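Local structure of probable tRNA pseudouridine synthase D (Methanosarcina mazei, 1Z2Z) at residues Val35-Asn40 with Gly83-Arg88; Gly192-Ala197 with Ile373-Glu378; Lys214-Phe219 with Lys231-Arg236; Glu316-Thr319 with Ala325-Arg328. The protein probably isomerises uridine 13 of transfer RNAs to pseudouridine. All coordinates share one frame; numbering follows the deposited sequence.

Contact 1, whose centre lies about 15 Å from the chain's centre, ties a strand of the large mixed sheet to the loop of the predicted nucleophile, and it is the only one of the four whose segments are joined by a salt bridge. Contacts 2, 3 and 4 lie farther out, about 25 to 29 Å from that centre, and meet through packing alone. Contacts 1 and 2 are partly buried, contacts 3 and 4 buried. Contact 3 is nested in the loop closed by contact 2, and Tyr233 reaches back to Ile202 on helix 194-202, which carries Phe194 of contact 2. Contact 4, about 53 Å from contact 3 between centres, binds a loop to the next helix.

Contact 1 (Val35-Asn40 with Gly83-Arg88); sequences VKEITN and GTKDKR
Glu37 and Lys85 meet at about a right angle, the carboxylate against the ammonium group. Followed outward, Glu37 runs past NZ of Lys85 with most of its length: its CB lies 3.5 Å from Lys85 NZ and its CG 3.4 Å from the same atom, while CD is slightly farther off. With CG anti to the backbone N (chi1 -174°), the extended chain carries the carboxylate past the end of the lysine. Glu37 OE2 then takes the salt-bridge hydrogen bond from Lys85 NZ at 3.2 Å, the nitrogen meeting OE2 on its anti side, 20° out of the carboxylate plane. Glu37 OE1 has a separate bond, from the backbone N of Lys94 on strand 90-98, which fixes the rotation of the group; NZ also makes a weak bond to Asn133 OD1. Were the glutamate an alanine, the buried Lys85 would probably lose its countercharge and the N of Lys94 this acceptor. Strand 33-39 is thereby joined by charge to the loop between strands 79-81 and 90-98, in which Asp86, the predicted nucleophile, follows Lys85. A lysine and a glutamate paired this way would balance each other's charge, consistent with a second-shell bridge that holds the backbone before Asp86 in place.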
loop_
_atom_site.group_PDB
_atom_site.type_symbol
_atom_site.label_atom_id
_atom_site.label_comp_id
_atom_site.label_asym_id
_atom_site.label_seq_id
_atom_site.Cartn_x
_atom_site.Cartn_y
_atom_site.Cartn_z
ATOM N N VAL A 35 6.303 15.006 -4.578
ATOM C CA VAL A 35 5.007 14.683 -3.997
ATOM C C VAL A 35 4.457 15.890 -3.264
ATOM O O VAL A 35 4.989 16.265 -2.224
ATOM C CB VAL A 35 5.128 13.554 -2.979
ATOM C CG1 VAL A 35 3.767 13.208 -2.439
ATOM C CG2 VAL A 35 5.797 12.366 -3.599
ATOM N N LYS A 36 3.392 16.486 -3.792
ATOM C CA LYS A 36 2.787 17.661 -3.166
ATOM C C LYS A 36 1.398 17.316 -2.641
ATOM O O LYS A 36 0.511 16.979 -3.413
ATOM C CB LYS A 36 2.661 18.807 -4.173
ATOM C CG LYS A 36 3.950 19.240 -4.839
ATOM C CD LYS A 36 3.702 20.448 -5.727
ATOM C CE LYS A 36 4.999 20.940 -6.379
ATOM N NZ LYS A 36 4.860 22.242 -7.124
ATOM N N GLU A 37 1.209 17.434 -1.330
ATOM C CA GLU A 37 -0.059 17.117 -0.678
ATOM C C GLU A 37 -1.228 18.040 -1.017
ATOM O O GLU A 37 -1.040 19.230 -1.264
ATOM C CB GLU A 37 0.156 17.125 0.825
ATOM C CG GLU A 37 -1.031 16.682 1.625
ATOM C CD GLU A 37 -0.928 17.081 3.079
ATOM O OE1 GLU A 37 -1.221 18.257 3.392
ATOM O OE2 GLU A 37 -0.534 16.224 3.895
ATOM N N ILE A 38 -2.442 17.485 -1.040
ATOM C CA ILE A 38 -3.634 18.292 -1.311
ATOM C C ILE A 38 -4.434 18.268 -0.022
ATOM O O ILE A 38 -4.871 17.214 0.419
ATOM C CB ILE A 38 -4.477 17.704 -2.442
ATOM C CG1 ILE A 38 -3.569 17.342 -3.620
ATOM C CG2 ILE A 38 -5.538 18.721 -2.883
ATOM C CD1 ILE A 38 -4.279 16.618 -4.729
ATOM N N THR A 39 -4.622 19.430 0.583
ATOM C CA THR A 39 -5.321 19.515 1.856
ATOM C C THR A 39 -6.840 19.430 1.773
ATOM O O THR A 39 -7.430 19.735 0.736
ATOM C CB THR A 39 -4.963 20.844 2.562
ATOM O OG1 THR A 39 -5.097 20.690 3.977
ATOM C CG2 THR A 39 -5.890 21.970 2.102
ATOM N N ASN A 40 -7.477 18.999 2.862
ATOM C CA ASN A 40 -8.935 18.971 2.889
ATOM C C ASN A 40 -9.412 19.879 4.009
ATOM O O ASN A 40 -10.605 20.029 4.217
ATOM C CB ASN A 40 -9.504 17.553 3.080
ATOM C CG ASN A 40 -9.169 16.947 4.425
ATOM O OD1 ASN A 40 -9.189 17.619 5.460
ATOM N ND2 ASN A 40 -8.884 15.653 4.421
ATOM N N GLY A 83 0.100 12.914 6.831
ATOM C CA GLY A 83 0.574 11.678 6.222
ATOM C C GLY A 83 2.076 11.705 5.978
ATOM O O GLY A 83 2.607 12.707 5.517
ATOM N N THR A 84 2.775 10.616 6.257
ATOM C CA THR A 84 4.214 10.623 6.058
ATOM C C THR A 84 4.723 10.515 4.614
ATOM O O THR A 84 4.581 9.481 3.969
ATOM C CB THR A 84 4.869 9.537 6.897
ATOM O OG1 THR A 84 4.629 9.806 8.282
ATOM C CG2 THR A 84 6.370 9.517 6.656
ATOM N N LYS A 85 5.347 11.583 4.120
ATOM C CA LYS A 85 5.868 11.594 2.760
ATOM C C LYS A 85 7.244 10.942 2.700
ATOM O O LYS A 85 7.976 10.893 3.698
ATOM C CB LYS A 85 5.947 13.023 2.232
ATOM C CG LYS A 85 4.799 13.907 2.663
ATOM C CD LYS A 85 3.459 13.447 2.119
ATOM C CE LYS A 85 2.314 14.182 2.821
ATOM N NZ LYS A 85 0.981 14.040 2.143
ATOM N N ASP A 86 7.585 10.434 1.516
ATOM C CA ASP A 86 8.864 9.757 1.263
ATOM C C ASP A 86 10.078 10.635 1.562
ATOM O O ASP A 86 10.121 11.816 1.206
ATOM C CB ASP A 86 8.954 9.316 -0.207
ATOM C CG ASP A 86 8.075 8.120 -0.535
ATOM O OD1 ASP A 86 7.646 8.020 -1.713
ATOM O OD2 ASP A 86 7.831 7.280 0.362
ATOM N N LYS A 87 11.060 10.017 2.209
ATOM C CA LYS A 87 12.320 10.650 2.558
ATOM C C LYS A 87 13.053 11.010 1.249
ATOM O O LYS A 87 13.198 12.196 0.917
ATOM C CB LYS A 87 13.126 9.683 3.453
ATOM C CG LYS A 87 14.624 9.513 3.189
ATOM C CD LYS A 87 15.437 10.777 3.455
ATOM C CE LYS A 87 16.924 10.472 3.550
ATOM N NZ LYS A 87 17.215 9.791 4.826
ATOM N N ARG A 88 13.470 10.005 0.483
ATOM C CA ARG A 88 14.165 10.277 -0.771
ATOM C C ARG A 88 13.272 10.944 -1.800
ATOM O O ARG A 88 12.885 10.312 -2.783
ATOM C CB ARG A 88 14.748 8.995 -1.386
ATOM C CG ARG A 88 15.684 9.282 -2.574
ATOM C CD ARG A 88 16.629 8.120 -2.912
ATOM N NE ARG A 88 17.518 8.430 -4.039
ATOM C CZ ARG A 88 18.507 9.327 -4.008
ATOM N NH1 ARG A 88 18.753 10.016 -2.903
ATOM N NH2 ARG A 88 19.245 9.541 -5.087
#

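Contact 2 (Gly192-Ala197 with Ile373-Glu378); sequences GNFEKA and IEKFPE
Ile373 meets Phe194 first: its CG2 lies 3.7 Å from Phe194 CZ, at the edge of the ring and in its plane, so the methyl group abuts the far end of the phenyl group and lies over neither face. That branch stands anti to its own backbone N, the longer CG1 arm being placed beside the N (chi1 -60°). Two residues on, Lys375 adds its aliphatic part. Its CB approaches Phe194 CZ at 3.9 Å and its CG approaches Phe194 CE1 at 3.7 Å, from an oblique direction. Bends at chi2 (-70°) and chi3 (-67°) then lead the chain away, and the ammonium end takes no part in the touch. The two neighbours together grip the outer end of the ring, and since no hydrogen bond crosses between the segments, the evidence is for apolar packing alone. Farther along, Phe376 turns to Arg259 in a cation-pi pair, and Glu378 OE1 forms a salt bridge with the same arginine, so the loop is anchored by polar means beyond its meeting with Phe194. On the other side of the contact, helix 182-191 closes in a Schellman motif at Gly192, and Phe194 lies on helix 194-202. Ile189 of the earlier helix touches both Phe194 and Ile373, placing the loop between helix 352-363 and strand 389-391 against the junction of these two successive helices.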
loop_
_atom_site.group_PDB
_atom_site.type_symbol
_atom_site.label_atom_id
_atom_site.label_comp_id
_atom_site.label_asym_id
_atom_site.label_seq_id
_atom_site.Cartn_x
_atom_site.Cartn_y
_atom_site.Cartn_z
ATOM N N GLY A 192 -4.830 -24.005 9.813
ATOM C CA GLY A 192 -4.768 -24.585 11.141
ATOM C C GLY A 192 -3.359 -24.675 11.691
ATOM O O GLY A 192 -3.165 -24.808 12.895
ATOM N N ASN A 193 -2.363 -24.602 10.819
ATOM C CA ASN A 193 -0.980 -24.689 11.268
ATOM C C ASN A 193 -0.518 -23.459 12.033
ATOM O O ASN A 193 -0.551 -22.346 11.513
ATOM C CB ASN A 193 -0.056 -24.895 10.077
ATOM C CG ASN A 193 -0.311 -26.197 9.379
ATOM O OD1 ASN A 193 -0.067 -27.270 9.936
ATOM N ND2 ASN A 193 -0.813 -26.121 8.152
ATOM N N PHE A 194 -0.092 -23.657 13.274
ATOM C CA PHE A 194 0.410 -22.541 14.059
ATOM C C PHE A 194 1.907 -22.691 14.271
ATOM O O PHE A 194 2.582 -21.753 14.694
ATOM C CB PHE A 194 -0.319 -22.441 15.398
ATOM C CG PHE A 194 -1.623 -21.706 15.310
ATOM C CD1 PHE A 194 -2.741 -22.310 14.746
ATOM C CD2 PHE A 194 -1.729 -20.399 15.775
ATOM C CE1 PHE A 194 -3.944 -21.620 14.639
ATOM C CE2 PHE A 194 -2.926 -19.701 15.672
ATOM C CZ PHE A 194 -4.036 -20.314 15.106
ATOM N N GLU A 195 2.411 -23.881 13.956
ATOM C CA GLU A 195 3.831 -24.198 14.067
ATOM C C GLU A 195 4.581 -23.449 12.969
ATOM O O GLU A 195 5.731 -23.041 13.146
ATOM C CB GLU A 195 4.048 -25.701 13.878
ATOM C CG GLU A 195 5.508 -26.126 13.926
ATOM C CD GLU A 195 5.924 -26.605 15.298
ATOM O OE1 GLU A 195 7.138 -26.577 15.606
ATOM O OE2 GLU A 195 5.029 -27.024 16.064
ATOM N N LYS A 196 3.917 -23.283 11.828
ATOM C CA LYS A 196 4.501 -22.593 10.688
ATOM C C LYS A 196 4.191 -21.099 10.708
ATOM O O LYS A 196 5.063 -20.279 10.426
ATOM C CB LYS A 196 3.999 -23.218 9.378
ATOM C CG LYS A 196 4.337 -24.706 9.232
ATOM C CD LYS A 196 5.848 -24.945 9.313
ATOM C CE LYS A 196 6.199 -26.427 9.321
ATOM N NZ LYS A 196 7.671 -26.647 9.430
ATOM N N ALA A 197 2.954 -20.746 11.043
ATOM C CA ALA A 197 2.550 -19.343 11.095
ATOM C C ALA A 197 3.400 -18.562 12.094
ATOM O O ALA A 197 3.706 -17.388 11.880
ATOM C CB ALA A 197 1.076 -19.229 11.469
ATOM N N ILE A 373 -10.591 -18.676 12.919
ATOM C CA ILE A 373 -9.557 -19.249 13.758
ATOM C C ILE A 373 -10.120 -19.709 15.105
ATOM O O ILE A 373 -10.591 -18.892 15.892
ATOM C CB ILE A 373 -8.433 -18.219 14.002
ATOM C CG1 ILE A 373 -7.809 -17.797 12.668
ATOM C CG2 ILE A 373 -7.371 -18.813 14.909
ATOM C CD1 ILE A 373 -8.730 -17.010 11.758
ATOM N N GLU A 374 -10.076 -21.015 15.365
ATOM C CA GLU A 374 -10.574 -21.554 16.630
ATOM C C GLU A 374 -9.697 -21.075 17.784
ATOM O O GLU A 374 -10.191 -20.485 18.742
ATOM C CB GLU A 374 -10.589 -23.093 16.610
ATOM C CG GLU A 374 -11.558 -23.722 15.604
ATOM C CD GLU A 374 -11.528 -25.248 15.626
ATOM O OE1 GLU A 374 -10.463 -25.837 15.350
ATOM O OE2 GLU A 374 -12.571 -25.864 15.915
ATOM N N LYS A 375 -8.395 -21.325 17.685
ATOM C CA LYS A 375 -7.450 -20.924 18.724
ATOM C C LYS A 375 -7.558 -19.421 18.998
ATOM O O LYS A 375 -7.573 -18.990 20.153
ATOM C CB LYS A 375 -6.024 -21.267 18.289
ATOM C CG LYS A 375 -5.888 -22.626 17.619
ATOM C CD LYS A 375 -6.082 -23.760 18.600
ATOM C CE LYS A 375 -4.949 -23.792 19.609
ATOM N NZ LYS A 375 -5.024 -24.969 20.516
ATOM N N PHE A 376 -7.629 -18.632 17.926
ATOM C CA PHE A 376 -7.745 -17.178 18.030
ATOM C C PHE A 376 -8.931 -16.614 17.263
ATOM O O PHE A 376 -8.776 -16.074 16.165
ATOM C CB PHE A 376 -6.477 -16.485 17.530
ATOM C CG PHE A 376 -5.464 -16.247 18.596
ATOM C CD1 PHE A 376 -4.879 -14.998 18.747
ATOM C CD2 PHE A 376 -5.097 -17.274 19.458
ATOM C CE1 PHE A 376 -3.939 -14.769 19.746
ATOM C CE2 PHE A 376 -4.158 -17.061 20.462
ATOM C CZ PHE A 376 -3.576 -15.803 20.607
ATOM N N PRO A 377 -10.135 -16.710 17.844
ATOM C CA PRO A 377 -11.332 -16.194 17.177
ATOM C C PRO A 377 -11.215 -14.707 16.849
ATOM O O PRO A 377 -11.545 -14.281 15.743
ATOM C CB PRO A 377 -12.434 -16.490 18.188
ATOM C CG PRO A 377 -11.715 -16.380 19.501
ATOM C CD PRO A 377 -10.439 -17.127 19.224
ATOM N N GLU A 378 -10.738 -13.929 17.819
ATOM C CA GLU A 378 -10.570 -12.482 17.661
ATOM C C GLU A 378 -9.754 -12.217 16.401
ATOM O O GLU A 378 -9.867 -11.166 15.764
ATOM C CB GLU A 378 -9.826 -11.887 18.868
ATOM C CG GLU A 378 -10.029 -12.613 20.205
ATOM C CD GLU A 378 -9.199 -13.885 20.324
ATOM O OE1 GLU A 378 -9.314 -14.590 21.350
ATOM O OE2 GLU A 378 -8.425 -14.180 19.390
#

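Contact 3 (Lys214-Phe219 with Lys231-Arg236); sequences KNARQF and KTYPLR
Tyr233 OH is the polar atom at the centre of this contact: it gives a hydrogen bond to the backbone O of Ile202, and it rests on Arg217, 3.5 Å from Arg217 CG. The setting is a pair of consecutive helices, 213-223 and 226-232, in which the chain folds back so that the CA atoms of Ala216 and Thr232 come within 6.1 Å of each other. Tyr233, the first residue to leave helical angles after the second helix, has its CG beside the backbone N (chi1 -81°), and from there the ring reaches across the first helix. Its CE1 lies 3.5 Å from Ala216 O, approached obliquely to the ring, and its CD1 lies 4.0 Å from Ala216 CB.

The side chains of Tyr233 and Arg217 cross at about a right angle. Tyr233 CE2 lies over one face of the guanidinium, 4.0 Å from Arg217 NH1, and since the two planes are 74° apart the groups are not stacked. The charged end is held by salt bridges from Arg217 NH2 to Glu240 and from Arg217 NE to Glu209, which would offset the nearby Arg179 and fix how the flat group is turned. A leucine in place of Tyr233 would probably leave the O of Ile202 without its hydroxyl partner and open a gap beside Arg217. Beside the ring, the methyl of Ala216 fits against both branches of Thr232, with Ala216 CB 3.7 Å from Thr232 OG1 and 3.9 Å from Thr232 CG2.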
loop_
_atom_site.group_PDB
_atom_site.type_symbol
_atom_site.label_atom_id
_atom_site.label_comp_id
_atom_site.label_asym_id
_atom_site.label_seq_id
_atom_site.Cartn_x
_atom_site.Cartn_y
_atom_site.Cartn_z
ATOM N N LYS A 214 19.653 -11.585 9.025
ATOM C CA LYS A 214 19.224 -12.612 8.089
ATOM C C LYS A 214 19.719 -13.964 8.598
ATOM O O LYS A 214 19.083 -14.987 8.369
ATOM C CB LYS A 214 19.811 -12.344 6.697
ATOM C CG LYS A 214 19.375 -13.330 5.613
ATOM C CD LYS A 214 20.406 -13.430 4.488
ATOM C CE LYS A 214 20.692 -12.085 3.826
ATOM N NZ LYS A 214 21.910 -12.165 2.961
ATOM N N ASN A 215 20.857 -13.966 9.290
ATOM C CA ASN A 215 21.414 -15.208 9.821
ATOM C C ASN A 215 20.918 -15.521 11.230
ATOM O O ASN A 215 21.147 -16.612 11.753
ATOM C CB ASN A 215 22.951 -15.166 9.795
ATOM C CG ASN A 215 23.528 -15.652 8.471
ATOM O OD1 ASN A 215 23.281 -15.062 7.420
ATOM N ND2 ASN A 215 24.294 -16.741 8.521
ATOM N N ALA A 216 20.236 -14.562 11.841
ATOM C CA ALA A 216 19.694 -14.763 13.175
ATOM C C ALA A 216 18.416 -15.592 13.061
ATOM O O ALA A 216 18.209 -16.528 13.832
ATOM C CB ALA A 216 19.395 -13.426 13.823
ATOM N N ARG A 217 17.571 -15.234 12.093
ATOM C CA ARG A 217 16.305 -15.924 11.833
ATOM C C ARG A 217 16.583 -17.306 11.277
ATOM O O ARG A 217 15.960 -18.288 11.672
ATOM C CB ARG A 217 15.458 -15.143 10.821
ATOM C CG ARG A 217 14.975 -13.784 11.308
ATOM C CD ARG A 217 14.198 -13.065 10.220
ATOM N NE ARG A 217 13.879 -11.684 10.584
ATOM C CZ ARG A 217 12.910 -11.325 11.420
ATOM N NH1 ARG A 217 12.145 -12.246 11.991
ATOM N NH2 ARG A 217 12.707 -10.043 11.690
ATOM N N GLN A 218 17.521 -17.368 10.344
ATOM C CA GLN A 218 17.910 -18.624 9.729
ATOM C C GLN A 218 18.336 -19.614 10.804
ATOM O O GLN A 218 18.088 -20.812 10.690
ATOM C CB GLN A 218 19.081 -18.389 8.778
ATOM C CG GLN A 218 18.827 -18.836 7.358
ATOM C CD GLN A 218 18.343 -20.259 7.291
ATOM O OE1 GLN A 218 18.781 -21.109 8.062
ATOM N NE2 GLN A 218 17.443 -20.534 6.362
ATOM N N PHE A 219 18.979 -19.106 11.851
ATOM C CA PHE A 219 19.449 -19.959 12.929
ATOM C C PHE A 219 18.317 -20.691 13.613
ATOM O O PHE A 219 18.247 -21.917 13.574
ATOM C CB PHE A 219 20.207 -19.148 13.976
ATOM C CG PHE A 219 20.770 -19.988 15.091
ATOM C CD1 PHE A 219 21.962 -20.676 14.927
ATOM C CD2 PHE A 219 20.095 -20.108 16.302
ATOM C CE1 PHE A 219 22.467 -21.485 15.946
ATOM C CE2 PHE A 219 20.596 -20.916 17.323
ATOM C CZ PHE A 219 21.783 -21.596 17.145
ATOM N N LYS A 231 18.870 -13.938 22.201
ATOM C CA LYS A 231 20.231 -13.502 22.500
ATOM C C LYS A 231 20.897 -12.883 21.270
ATOM O O LYS A 231 21.805 -12.065 21.402
ATOM C CB LYS A 231 21.068 -14.693 22.994
ATOM C CG LYS A 231 22.531 -14.376 23.320
ATOM C CD LYS A 231 22.697 -13.721 24.690
ATOM C CE LYS A 231 24.141 -13.279 24.932
ATOM N NZ LYS A 231 24.544 -12.171 24.011
ATOM N N THR A 232 20.435 -13.275 20.082
ATOM C CA THR A 232 20.989 -12.780 18.817
ATOM C C THR A 232 20.123 -11.695 18.143
ATOM O O THR A 232 20.646 -10.733 17.577
ATOM C CB THR A 232 21.236 -13.981 17.816
ATOM O OG1 THR A 232 21.870 -13.504 16.621
ATOM C CG2 THR A 232 19.924 -14.673 17.443
ATOM N N TYR A 233 18.804 -11.844 18.225
ATOM C CA TYR A 233 17.883 -10.890 17.618
ATOM C C TYR A 233 18.024 -9.471 18.170
ATOM O O TYR A 233 17.914 -9.241 19.382
ATOM C CB TYR A 233 16.432 -11.352 17.795
ATOM C CG TYR A 233 15.944 -12.408 16.815
ATOM C CD1 TYR A 233 16.615 -13.625 16.663
ATOM C CD2 TYR A 233 14.764 -12.214 16.093
ATOM C CE1 TYR A 233 16.113 -14.627 15.827
ATOM C CE2 TYR A 233 14.250 -13.207 15.256
ATOM C CZ TYR A 233 14.926 -14.411 15.129
ATOM O OH TYR A 233 14.398 -15.409 14.343
ATOM N N PRO A 234 18.265 -8.496 17.275
ATOM C CA PRO A 234 18.414 -7.108 17.712
ATOM C C PRO A 234 17.116 -6.604 18.330
ATOM O O PRO A 234 16.020 -6.991 17.909
ATOM C CB PRO A 234 18.791 -6.383 16.423
ATOM C CG PRO A 234 18.064 -7.165 15.381
ATOM C CD PRO A 234 18.311 -8.594 15.806
ATOM N N LEU A 235 17.259 -5.749 19.342
ATOM C CA LEU A 235 16.130 -5.165 20.071
ATOM C C LEU A 235 15.142 -4.499 19.123
ATOM O O LEU A 235 13.987 -4.264 19.475
ATOM C CB LEU A 235 16.645 -4.138 21.083
ATOM C CG LEU A 235 17.582 -4.652 22.176
ATOM C CD1 LEU A 235 18.358 -3.485 22.770
ATOM C CD2 LEU A 235 16.784 -5.382 23.240
ATOM N N ARG A 236 15.616 -4.193 17.921
ATOM C CA ARG A 236 14.797 -3.563 16.900
ATOM C C ARG A 236 13.520 -4.366 16.654
ATOM O O ARG A 236 12.463 -3.793 16.387
ATOM C CB ARG A 236 15.606 -3.439 15.607
ATOM C CG ARG A 236 14.806 -3.033 14.386
ATOM C CD ARG A 236 15.733 -2.678 13.240
ATOM N NE ARG A 236 16.650 -3.766 12.899
ATOM C CZ ARG A 236 16.328 -4.821 12.152
ATOM N NH1 ARG A 236 15.104 -4.938 11.655
ATOM N NH2 ARG A 236 17.233 -5.759 11.900
#

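Contact 4 (Glu316-Thr319 with Ala325-Arg328); sequences EKVT and AMNR
Glu316 reaches the methyl end of Met326, which is modelled as selenomethionine: Glu316 OE2 lies 3.6 Å from Met326 CE and 4.1 Å from its SE. The glutamate is fully extended, with CG anti to its backbone N (chi1 -174°) and chi2 at 176°, and this length brings the carboxylate across the methionine at about a right angle. No hydrogen bond joins the pair, so the touch is between a carboxylate oxygen and a weakly polar methyl group. Lys317 points its CB the other way, and its NZ bonds to Ser350 OG. The chain here is a loop that follows strand 301-302 and leads, after a few more residues, into helix 323-330, so the contact folds that helix back on its own approach with only five residues between the closest ends. Val318 then supplies the apolar half. Its CB packs 3.6 Å from Met326 CG, and its CG2 stands 3.7 Å from the same carbon, the two side chains running antiparallel as they pass. Met326 turns at chi2 and again at chi3, so its selenium and methyl lie toward Glu316 while CG stays on Val318. The backbone of Val318 bonds with that of Gly298, and Thr319 N is bonded by Thr322 OG1.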
loop_
_atom_site.group_PDB
_atom_site.type_symbol
_atom_site.label_atom_id
_atom_site.label_comp_id
_atom_site.label_asym_id
_atom_site.label_seq_id
_atom_site.Cartn_x
_atom_site.Cartn_y
_atom_site.Cartn_z
ATOM N N GLU A 316 -24.919 -3.391 -3.423
ATOM C CA GLU A 316 -26.037 -3.852 -4.244
ATOM C C GLU A 316 -25.530 -4.829 -5.298
ATOM O O GLU A 316 -24.492 -4.596 -5.919
ATOM C CB GLU A 316 -26.714 -2.672 -4.949
ATOM C CG GLU A 316 -27.986 -3.050 -5.711
ATOM C CD GLU A 316 -28.698 -1.849 -6.316
ATOM O OE1 GLU A 316 -28.908 -0.847 -5.592
ATOM O OE2 GLU A 316 -29.064 -1.908 -7.512
ATOM N N LYS A 317 -26.265 -5.916 -5.507
ATOM C CA LYS A 317 -25.867 -6.910 -6.497
ATOM C C LYS A 317 -26.567 -6.665 -7.838
ATOM O O LYS A 317 -27.796 -6.622 -7.907
ATOM C CB LYS A 317 -26.186 -8.312 -5.975
ATOM C CG LYS A 317 -25.581 -9.428 -6.794
ATOM C CD LYS A 317 -25.657 -10.730 -6.030
ATOM C CE LYS A 317 -24.826 -11.812 -6.688
ATOM N NZ LYS A 317 -24.775 -13.014 -5.809
ATOM N N VAL A 318 -25.780 -6.495 -8.896
ATOM C CA VAL A 318 -26.328 -6.252 -10.229
ATOM C C VAL A 318 -26.899 -7.530 -10.855
ATOM O O VAL A 318 -26.331 -8.612 -10.696
ATOM C CB VAL A 318 -25.246 -5.650 -11.179
ATOM C CG1 VAL A 318 -23.942 -6.394 -11.008
ATOM C CG2 VAL A 318 -25.710 -5.727 -12.636
ATOM N N THR A 319 -28.031 -7.400 -11.548
ATOM C CA THR A 319 -28.673 -8.541 -12.200
ATOM C C THR A 319 -28.848 -8.310 -13.696
ATOM O O THR A 319 -28.330 -7.340 -14.252
ATOM C CB THR A 319 -30.060 -8.852 -11.598
ATOM O OG1 THR A 319 -30.860 -7.667 -11.613
ATOM C CG2 THR A 319 -29.929 -9.369 -10.172
ATOM N N ALA A 325 -28.468 -0.043 -15.700
ATOM C CA ALA A 325 -28.452 1.075 -14.756
ATOM C C ALA A 325 -27.129 1.126 -13.984
ATOM O O ALA A 325 -26.597 2.204 -13.713
ATOM C CB ALA A 325 -29.630 0.959 -13.784
HETATM N N MSE A 326 -26.605 -0.047 -13.634
HETATM C CA MSE A 326 -25.345 -0.131 -12.909
HETATM C C MSE A 326 -24.196 0.489 -13.686
HETATM O O MSE A 326 -23.502 1.373 -13.185
HETATM C CB MSE A 326 -25.014 -1.587 -12.589
HETATM C CG MSE A 326 -25.899 -2.158 -11.515
HETATM SE SE MSE A 326 -26.032 -0.905 -10.037
HETATM C CE MSE A 326 -27.780 -0.157 -10.426
ATOM N N ASN A 327 -23.995 0.022 -14.914
ATOM C CA ASN A 327 -22.921 0.537 -15.748
ATOM C C ASN A 327 -23.066 2.042 -15.941
ATOM O O ASN A 327 -22.073 2.765 -15.983
ATOM C CB ASN A 327 -22.917 -0.166 -17.110
ATOM C CG ASN A 327 -21.654 0.119 -17.914
ATOM O OD1 ASN A 327 -21.706 0.273 -19.137
ATOM N ND2 ASN A 327 -20.508 0.180 -17.230
ATOM N N ARG A 328 -24.303 2.514 -16.048
ATOM C CA ARG A 328 -24.568 3.937 -16.237
ATOM C C ARG A 328 -24.084 4.767 -15.043
ATOM O O ARG A 328 -23.722 5.934 -15.197
ATOM C CB ARG A 328 -26.065 4.156 -16.477
ATOM C CG ARG A 328 -26.456 5.577 -16.864
ATOM C CD ARG A 328 -26.718 6.458 -15.644
ATOM N NE ARG A 328 -27.272 7.760 -16.024
ATOM C CZ ARG A 328 -27.799 8.634 -15.170
ATOM N NH1 ARG A 328 -28.274 9.790 -15.618
ATOM N NH2 ARG A 328 -27.857 8.355 -13.870
#